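Local structure of ABC transporter substrate-binding protein (Vibrio cholerae, 3LKV) at residues 124-129 against 196-201; 221-226 against 233-238; 276-281 against 296-301. The protein probably serves as the periplasmic substrate-binding component of an ABC transporter, and holds a phenylalanine molecule and zinc ions in the crystal. All coordinates share one frame; numbering follows the deposited sequence.

Contact 1. Residues 124-129 against 196-201; sequences SPVEQH and VIYALI. With PHE (phenylalanine), chain B.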
loop_
_atom_site.group_PDB
_atom_site.type_symbol
_atom_site.label_atom_id
_atom_site.label_comp_id
_atom_site.label_asym_id
_atom_site.label_seq_id
_atom_site.Cartn_x
_atom_site.Cartn_y
_atom_site.Cartn_z
ATOM N N SER A 124 11.685 6.859 -26.207
ATOM C CA SER A 124 12.878 7.647 -25.923
ATOM C C SER A 124 13.284 8.503 -27.112
ATOM O O SER A 124 13.239 8.047 -28.216
ATOM C CB SER A 124 14.030 6.706 -25.669
ATOM O OG SER A 124 13.800 5.953 -24.515
ATOM N N PRO A 125 13.711 9.740 -26.881
ATOM C CA PRO A 125 14.316 10.509 -27.979
ATOM C C PRO A 125 15.788 10.086 -28.173
ATOM O O PRO A 125 16.738 10.749 -27.702
ATOM C CB PRO A 125 14.229 11.953 -27.466
ATOM C CG PRO A 125 14.393 11.792 -25.946
ATOM C CD PRO A 125 13.871 10.411 -25.572
ATOM N N VAL A 126 15.975 8.976 -28.861
ATOM C CA VAL A 126 17.308 8.385 -28.999
ATOM C C VAL A 126 18.304 9.386 -29.681
ATOM O O VAL A 126 19.425 9.562 -29.218
ATOM C CB VAL A 126 17.190 7.036 -29.753
ATOM C CG1 VAL A 126 18.570 6.418 -30.113
ATOM C CG2 VAL A 126 16.301 6.086 -28.933
ATOM N N GLU A 127 17.874 10.022 -30.774
ATOM C CA GLU A 127 18.700 11.013 -31.484
ATOM C C GLU A 127 19.214 12.086 -30.524
ATOM O O GLU A 127 20.402 12.434 -30.481
ATOM C CB GLU A 127 17.890 11.668 -32.620
ATOM C CG GLU A 127 18.568 12.901 -33.343
ATOM C CD GLU A 127 19.843 12.560 -34.122
ATOM O OE1 GLU A 127 20.555 13.525 -34.528
ATOM O OE2 GLU A 127 20.146 11.347 -34.330
ATOM N N GLN A 128 18.310 12.592 -29.721
ATOM C CA GLN A 128 18.691 13.577 -28.738
ATOM C C GLN A 128 19.695 12.991 -27.712
ATOM O O GLN A 128 20.642 13.665 -27.310
ATOM C CB GLN A 128 17.418 14.132 -28.113
ATOM C CG GLN A 128 17.546 15.363 -27.310
ATOM C CD GLN A 128 16.192 15.844 -26.722
ATOM O OE1 GLN A 128 15.116 15.306 -27.023
ATOM N NE2 GLN A 128 16.263 16.875 -25.893
ATOM N N HIS A 129 19.544 11.727 -27.339
ATOM C CA HIS A 129 20.503 11.116 -26.433
ATOM C C HIS A 129 21.914 10.989 -27.070
ATOM O O HIS A 129 22.913 11.188 -26.402
ATOM C CB HIS A 129 20.044 9.717 -25.975
ATOM C CG HIS A 129 18.848 9.730 -25.076
ATOM N ND1 HIS A 129 18.114 8.600 -24.810
ATOM C CD2 HIS A 129 18.265 10.730 -24.371
ATOM C CE1 HIS A 129 17.123 8.901 -23.986
ATOM N NE2 HIS A 129 17.194 10.188 -23.697
ATOM N N VAL A 196 31.424 4.744 -24.233
ATOM C CA VAL A 196 30.331 4.984 -23.283
ATOM C C VAL A 196 29.310 3.894 -23.487
ATOM O O VAL A 196 29.179 3.393 -24.593
ATOM C CB VAL A 196 29.698 6.374 -23.492
ATOM C CG1 VAL A 196 29.212 6.565 -24.954
ATOM C CG2 VAL A 196 28.589 6.639 -22.481
ATOM N N ILE A 197 28.621 3.491 -22.431
ATOM C CA ILE A 197 27.544 2.541 -22.547
ATOM C C ILE A 197 26.221 3.336 -22.488
ATOM O O ILE A 197 26.020 4.191 -21.583
ATOM C CB ILE A 197 27.537 1.560 -21.402
ATOM C CG1 ILE A 197 28.911 0.856 -21.226
ATOM C CG2 ILE A 197 26.413 0.591 -21.585
ATOM C CD1 ILE A 197 29.266 -0.041 -22.321
ATOM N N TYR A 198 25.358 3.069 -23.450
ATOM C CA TYR A 198 24.036 3.626 -23.477
ATOM C C TYR A 198 23.119 2.644 -22.791
ATOM O O TYR A 198 22.850 1.570 -23.296
ATOM C CB TYR A 198 23.584 3.846 -24.923
ATOM C CG TYR A 198 22.159 4.391 -25.092
ATOM C CD1 TYR A 198 21.748 5.514 -24.419
ATOM C CD2 TYR A 198 21.259 3.797 -25.962
ATOM C CE1 TYR A 198 20.496 6.041 -24.594
ATOM C CE2 TYR A 198 19.965 4.332 -26.155
ATOM C CZ TYR A 198 19.590 5.453 -25.466
ATOM O OH TYR A 198 18.328 5.976 -25.597
ATOM N N ALA A 199 22.640 3.017 -21.614
ATOM C CA ALA A 199 21.744 2.156 -20.866
ATOM C C ALA A 199 20.324 2.521 -21.350
ATOM O O ALA A 199 19.793 3.567 -21.005
ATOM C CB ALA A 199 21.909 2.387 -19.334
ATOM N N LEU A 200 19.736 1.692 -22.187
ATOM C CA LEU A 200 18.466 2.061 -22.763
ATOM C C LEU A 200 17.244 1.651 -21.925
ATOM O O LEU A 200 17.348 1.021 -20.858
ATOM C CB LEU A 200 18.361 1.593 -24.221
ATOM C CG LEU A 200 18.624 0.184 -24.619
ATOM C CD1 LEU A 200 17.831 -0.611 -23.755
ATOM C CD2 LEU A 200 18.244 -0.053 -26.067
ATOM N N ILE A 201 16.095 2.086 -22.430
ATOM C CA ILE A 201 14.778 1.758 -21.883
ATOM C C ILE A 201 14.445 0.307 -22.212
ATOM O O ILE A 201 13.682 -0.020 -23.162
ATOM C CB ILE A 201 13.731 2.763 -22.393
ATOM C CG1 ILE A 201 14.139 4.167 -21.963
ATOM C CG2 ILE A 201 12.250 2.436 -21.901
ATOM C CD1 ILE A 201 14.314 4.368 -20.423
HETATM N N PHE B . 9.336 1.552 -21.906
HETATM C CA PHE B . 9.688 0.192 -21.331
HETATM C C PHE B . 8.801 -0.882 -22.018
HETATM O O PHE B . 8.262 -0.568 -23.119
HETATM C CB PHE B . 9.581 0.168 -19.799
HETATM C CG PHE B . 10.755 0.849 -19.101
HETATM C CD1 PHE B . 12.020 0.233 -19.072
HETATM C CD2 PHE B . 10.615 2.084 -18.508
HETATM C CE1 PHE B . 13.083 0.841 -18.484
HETATM C CE2 PHE B . 11.672 2.696 -17.906
HETATM C CZ PHE B . 12.917 2.104 -17.885
HETATM O OXT PHE B . 8.624 -2.034 -21.563
HETATM O O HOH W 1 16.344 4.170 -24.681
#
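The hydroxyl of Tyr-198 is gripped by two hydrogen bonds, one with the His-129 ring and one with water 1. On the first side His-129 ND1 stands 2.7 Å from Tyr-198 OH, nearly straight at 167°, and the hydroxyl lies in the plane of the imidazole at its edge. The two rings meet rim to rim with their planes at 60°, so neither covers the other's face. Tyr-198 reaches across because its CG is anti to the backbone N (chi1 178°), which sends the ring from strand 196-199 toward the first turn of helix 126-136. Val-126 CG2 packs against the same hydroxyl, 3.9 Å from Tyr-198 OH. On the second side, water 1 sits 2.8 Å from Tyr-198 OH and also bonds Ser-124 OG, while accepting the N-H of Ile-201 at 3.1 Å from Ile-201 N. Ser-124 OG in addition lies close against Ile-201 CG1, 3.1 Å away. Past that point the strand's exit loop enters the ligand pocket: Ile-201 CG2 approaches the amino N of the bound phenylalanine at 3.0 Å, and Ile-201 CD1 rests near its ring atom CZ. The far nitrogen of the imidazole, His-129 NE2, is hydrogen-bonded to Leu-239 O. With a carbonyl there, NE2 would carry a proton, so a neutral His-129 would probably leave ND1 to accept from the tyrosine hydroxyl.

Contact 2. Residues 221-226 against 233-238; sequences TPVFGA and RGAIAS. With ZN (zinc ion), chain E.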
loop_
_atom_site.group_PDB
_atom_site.type_symbol
_atom_site.label_atom_id
_atom_site.label_comp_id
_atom_site.label_asym_id
_atom_site.label_seq_id
_atom_site.Cartn_x
_atom_site.Cartn_y
_atom_site.Cartn_z
ATOM N N THR A 221 34.481 2.915 -17.980
ATOM C CA THR A 221 33.670 3.386 -19.078
ATOM C C THR A 221 32.413 4.042 -18.477
ATOM O O THR A 221 31.808 3.470 -17.583
ATOM C CB THR A 221 33.312 2.208 -19.919
ATOM O OG1 THR A 221 34.536 1.712 -20.449
ATOM C CG2 THR A 221 32.284 2.550 -21.049
ATOM N N PRO A 222 32.074 5.258 -18.916
ATOM C CA PRO A 222 30.883 5.919 -18.418
ATOM C C PRO A 222 29.637 5.284 -18.991
ATOM O O PRO A 222 29.718 4.708 -20.060
ATOM C CB PRO A 222 31.008 7.308 -18.965
ATOM C CG PRO A 222 31.984 7.205 -20.111
ATOM C CD PRO A 222 32.920 6.157 -19.720
ATOM N N VAL A 223 28.525 5.386 -18.274
ATOM C CA VAL A 223 27.202 4.958 -18.728
ATOM C C VAL A 223 26.319 6.199 -18.843
ATOM O O VAL A 223 26.258 6.993 -17.920
ATOM C CB VAL A 223 26.615 3.963 -17.695
ATOM C CG1 VAL A 223 25.155 3.553 -18.014
ATOM C CG2 VAL A 223 27.507 2.777 -17.602
ATOM N N PHE A 224 25.673 6.375 -19.990
ATOM C CA PHE A 224 24.661 7.400 -20.178
ATOM C C PHE A 224 23.306 6.706 -20.077
ATOM O O PHE A 224 23.087 5.684 -20.730
ATOM C CB PHE A 224 24.766 8.063 -21.553
ATOM C CG PHE A 224 23.713 9.086 -21.783
ATOM C CD1 PHE A 224 23.885 10.373 -21.349
ATOM C CD2 PHE A 224 22.509 8.729 -22.327
ATOM C CE1 PHE A 224 22.863 11.308 -21.477
ATOM C CE2 PHE A 224 21.472 9.649 -22.471
ATOM C CZ PHE A 224 21.644 10.940 -22.051
ATOM N N GLY A 225 22.411 7.270 -19.268
ATOM C CA GLY A 225 21.133 6.657 -18.989
ATOM C C GLY A 225 19.949 7.252 -19.738
ATOM O O GLY A 225 19.792 8.468 -19.834
ATOM N N ALA A 226 19.065 6.404 -20.215
ATOM C CA ALA A 226 17.825 6.883 -20.863
ATOM C C ALA A 226 16.743 7.133 -19.804
ATOM O O ALA A 226 15.636 7.608 -20.106
ATOM C CB ALA A 226 17.381 5.854 -21.928
ATOM N N ARG A 233 21.897 5.389 -9.883
ATOM C CA ARG A 233 22.754 4.245 -9.547
ATOM C C ARG A 233 24.147 4.370 -10.091
ATOM O O ARG A 233 24.878 3.391 -10.054
ATOM C CB ARG A 233 22.162 2.948 -10.111
ATOM C CG ARG A 233 20.824 2.566 -9.530
ATOM C CD ARG A 233 20.913 2.267 -8.041
ATOM N NE ARG A 233 19.543 2.028 -7.609
ATOM C CZ ARG A 233 19.114 1.874 -6.353
ATOM N NH1 ARG A 233 17.810 1.637 -6.144
ATOM N NH2 ARG A 233 19.965 1.948 -5.316
ATOM N N GLY A 234 24.495 5.511 -10.680
ATOM C CA GLY A 234 25.877 5.736 -11.154
ATOM C C GLY A 234 26.152 6.003 -12.626
ATOM O O GLY A 234 27.294 6.183 -13.004
ATOM N N ALA A 235 25.127 6.046 -13.466
ATOM C CA ALA A 235 25.289 6.630 -14.790
ATOM C C ALA A 235 25.782 8.075 -14.597
ATOM O O ALA A 235 25.391 8.745 -13.659
ATOM C CB ALA A 235 23.960 6.619 -15.561
ATOM N N ILE A 236 26.618 8.568 -15.483
ATOM C CA ILE A 236 27.064 9.966 -15.356
ATOM C C ILE A 236 26.009 11.035 -15.682
ATOM O O ILE A 236 26.035 12.137 -15.137
ATOM C CB ILE A 236 28.331 10.218 -16.162
ATOM C CG1 ILE A 236 28.105 10.060 -17.657
ATOM C CG2 ILE A 236 29.409 9.280 -15.671
ATOM C CD1 ILE A 236 29.352 10.434 -18.469
ATOM N N ALA A 237 25.061 10.693 -16.535
ATOM C CA ALA A 237 24.079 11.631 -16.970
ATOM C C ALA A 237 22.889 10.836 -17.445
ATOM O O ALA A 237 23.032 9.656 -17.811
ATOM C CB ALA A 237 24.623 12.459 -18.090
ATOM N N SER A 238 21.729 11.474 -17.494
ATOM C CA SER A 238 20.557 10.849 -18.100
ATOM C C SER A 238 19.612 11.869 -18.643
ATOM O O SER A 238 19.604 13.023 -18.188
ATOM C CB SER A 238 19.837 9.986 -17.071
ATOM O OG SER A 238 19.363 10.795 -16.007
HETATM ZN ZN ZN E . 35.346 1.778 -22.544
HETATM O O HOH W 2 28.809 5.998 -15.417
HETATM O O HOH W 3 37.736 1.592 -23.167
HETATM O O HOH W 4 35.848 3.948 -21.916
#
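The ring of Phe-224 has the backbone of the next strand over one face: Ala-237 O and Ser-238 CA lie there, with Phe-224 CD1 3.7 Å from Ala-237 O. Ala-237 CB packs alongside at 3.9 Å from Phe-224 CD1. CG is anti to the backbone N (chi1 178°), and beyond the two segments the ring meets His-129, Leu-132 and Ile-133 of helix 126-136. The backbones are joined by two hydrogen bonds. Gly-225 N gives a nearly straight one to Ala-237 O, 2.9 Å long at 172° and in the carbonyl plane; just ahead of the second strand, Ile-236 N gives a more bent one, 141°, to Val-223 O. Gly-225 pairs in parallel with Ser-238 within a beta-alpha-beta unit, in which short helix 228-232 links strands 223-225 and 237-240. The helix ends in a Schellman motif with Gly-234, at positive phi, as its C-prime residue. Water 2 spans the start of the pairing, accepting from Val-223 N and donating to Gly-234 O. Gly-225 O makes a CA-H...O contact with Ser-238 CA at 3.0 Å. Before the strand, Pro-222 CB touches Ile-236 CD1 at 3.6 Å, and Thr-221 OG1 binds zinc at 2.2 Å, together with the carbonyl oxygens of Ala-191 and Ser-194 and waters 3 and 4.

Contact 3. Residues 276-281 against 296-301; sequences LVINKT and ARATST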
loop_
_atom_site.group_PDB
_atom_site.type_symbol
_atom_site.label_atom_id
_atom_site.label_comp_id
_atom_site.label_asym_id
_atom_site.label_seq_id
_atom_site.Cartn_x
_atom_site.Cartn_y
_atom_site.Cartn_z
ATOM N N LEU A 276 17.133 16.573 -17.798
ATOM C CA LEU A 276 18.564 16.379 -17.840
ATOM C C LEU A 276 19.106 16.320 -16.436
ATOM O O LEU A 276 19.020 17.289 -15.704
ATOM C CB LEU A 276 19.206 17.533 -18.613
ATOM C CG LEU A 276 20.728 17.538 -18.768
ATOM C CD1 LEU A 276 21.250 16.157 -19.113
ATOM C CD2 LEU A 276 21.200 18.660 -19.829
ATOM N N VAL A 277 19.655 15.177 -16.053
ATOM C CA VAL A 277 20.224 14.985 -14.727
ATOM C C VAL A 277 21.683 14.533 -14.893
ATOM O O VAL A 277 21.974 13.784 -15.817
ATOM C CB VAL A 277 19.420 13.938 -13.971
ATOM C CG1 VAL A 277 20.035 13.657 -12.603
ATOM C CG2 VAL A 277 17.893 14.362 -13.899
ATOM N N ILE A 278 22.589 15.026 -14.036
ATOM C CA ILE A 278 24.043 14.734 -14.101
ATOM C C ILE A 278 24.505 14.143 -12.780
ATOM O O ILE A 278 24.150 14.656 -11.723
ATOM C CB ILE A 278 24.913 16.003 -14.330
ATOM C CG1 ILE A 278 24.520 16.745 -15.599
ATOM C CG2 ILE A 278 26.402 15.643 -14.380
ATOM C CD1 ILE A 278 24.295 15.851 -16.804
ATOM N N ASN A 279 25.288 13.069 -12.831
ATOM C CA ASN A 279 25.897 12.526 -11.636
ATOM C C ASN A 279 27.374 12.941 -11.553
ATOM O O ASN A 279 28.269 12.262 -12.072
ATOM C CB ASN A 279 25.736 11.023 -11.565
ATOM C CG ASN A 279 26.074 10.488 -10.202
ATOM O OD1 ASN A 279 26.836 11.107 -9.443
ATOM N ND2 ASN A 279 25.502 9.345 -9.859
ATOM N N LYS A 280 27.612 14.058 -10.853
ATOM C CA LYS A 280 28.970 14.702 -10.765
ATOM C C LYS A 280 29.926 13.780 -10.070
ATOM O O LYS A 280 31.039 13.573 -10.533
ATOM C CB LYS A 280 28.923 16.016 -9.976
ATOM C CG LYS A 280 28.629 17.319 -10.751
ATOM C CD LYS A 280 28.043 18.410 -9.748
ATOM C CE LYS A 280 28.746 19.803 -9.804
ATOM N NZ LYS A 280 28.048 20.807 -8.902
ATOM N N THR A 281 29.489 13.215 -8.957
ATOM C CA THR A 281 30.313 12.265 -8.241
ATOM C C THR A 281 30.766 11.159 -9.173
ATOM O O THR A 281 31.957 11.033 -9.440
ATOM C CB THR A 281 29.547 11.661 -7.077
ATOM O OG1 THR A 281 28.751 12.695 -6.503
ATOM C CG2 THR A 281 30.481 11.065 -6.053
ATOM N N ALA A 296 25.176 23.724 -16.861
ATOM C CA ALA A 296 24.243 24.873 -16.815
ATOM C C ALA A 296 22.776 24.498 -17.064
ATOM O O ALA A 296 21.892 25.074 -16.426
ATOM C CB ALA A 296 24.670 25.958 -17.814
ATOM N N ARG A 297 22.525 23.560 -17.990
ATOM C CA ARG A 297 21.162 23.073 -18.288
ATOM C C ARG A 297 20.641 21.999 -17.319
ATOM O O ARG A 297 19.508 21.577 -17.444
ATOM C CB ARG A 297 21.093 22.502 -19.709
ATOM C CG ARG A 297 21.336 23.511 -20.821
ATOM C CD ARG A 297 20.704 23.086 -22.176
ATOM N NE ARG A 297 21.001 21.706 -22.564
ATOM C CZ ARG A 297 22.172 21.276 -23.033
ATOM N NH1 ARG A 297 23.210 22.098 -23.176
ATOM N NH2 ARG A 297 22.317 20.005 -23.356
ATOM N N ALA A 298 21.455 21.560 -16.363
ATOM C CA ALA A 298 21.110 20.397 -15.537
ATOM C C ALA A 298 20.015 20.731 -14.557
ATOM O O ALA A 298 20.273 21.432 -13.575
ATOM C CB ALA A 298 22.314 19.891 -14.777
ATOM N N THR A 299 18.803 20.216 -14.806
ATOM C CA THR A 299 17.653 20.422 -13.893
ATOM C C THR A 299 17.948 19.804 -12.519
ATOM O O THR A 299 17.282 20.107 -11.540
ATOM C CB THR A 299 16.247 19.872 -14.451
ATOM O OG1 THR A 299 16.158 18.444 -14.319
ATOM C CG2 THR A 299 15.984 20.275 -15.912
ATOM N N SER A 300 18.944 18.934 -12.449
ATOM C CA SER A 300 19.346 18.377 -11.173
ATOM C C SER A 300 20.786 17.928 -11.306
ATOM O O SER A 300 21.330 17.927 -12.420
ATOM C CB SER A 300 18.420 17.222 -10.777
ATOM O OG SER A 300 18.888 16.578 -9.601
ATOM N N THR A 301 21.407 17.551 -10.190
ATOM C CA THR A 301 22.856 17.570 -10.173
ATOM C C THR A 301 23.626 16.658 -9.202
ATOM O O THR A 301 24.814 16.909 -8.964
ATOM C CB THR A 301 23.361 19.055 -10.016
ATOM O OG1 THR A 301 24.612 19.212 -10.707
ATOM C CG2 THR A 301 23.473 19.494 -8.511
#
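The C-terminal tail of the chain packs here along strand 275-278, the antiparallel edge strand of the mixed sheet in one lobe of this periplasmic binding protein fold. The chain leaves the weakly bonded last turn of helix 292-297 near Leu-276, and residues 298-301 then run on beside the strand without settling into regular pairing. The polar link is loose. Leu-276 O receives two weak hydrogen bonds from one residue, from Thr-299 N at 3.1 Å with a bent angle of 122°, and from Thr-299 OG1 at 3.4 Å. That hydroxyl can reach back because it sits between the backbone N and the carbonyl carbon (chi1 77°). Apolar contacts do much of the rest. Leu-276, with CG anti to its backbone N, sets CD2 against Arg-297 CB at 3.8 Å, the two side chains crossing obliquely; Leu-276 CD2 also comes within 3.9 Å of Arg-297 NH2, the nitrogen that forms a salt bridge with Glu-135 of helix 126-136. Ala-298 CB meets Ile-278 CG1 at 3.9 Å. Farther along, Val-277 CG2 lies 4.3 Å from Ser-300 CB, and Ile-278 O has a CA-H...O contact with Thr-301 CA. Asn-279, just after the strand, N-caps helix 280-285, its OD1 accepting from Ala-282 N. The bent chain of Lys-280 crosses the Thr-301 side chain obliquely, with Lys-280 CD 3.7 Å from Thr-301 OG1.

All three contacts reach one mixed sheet and follow one another along the chain, each closing before the next opens. Strands 196-199, 223-225, 237-240 and 275-278 are successive neighbours in that sheet. Contact 1 lies about 10 Å from contact 2, centre to centre, and the two are joined by probable hydrogen bonds, Ile-197 O to Phe-224 N and Ala-199 N to Phe-224 O. Contacts 2 and 3, with centres about 11 Å apart, are linked likewise where 237-240 meets antiparallel 275-278. Contacts 1 and 3, with centres about 16 Å apart, do not touch. The series thus runs across a single lobe, from the phenylalanine pocket at contact 1 to the sheet edge covered by the C-terminal tail.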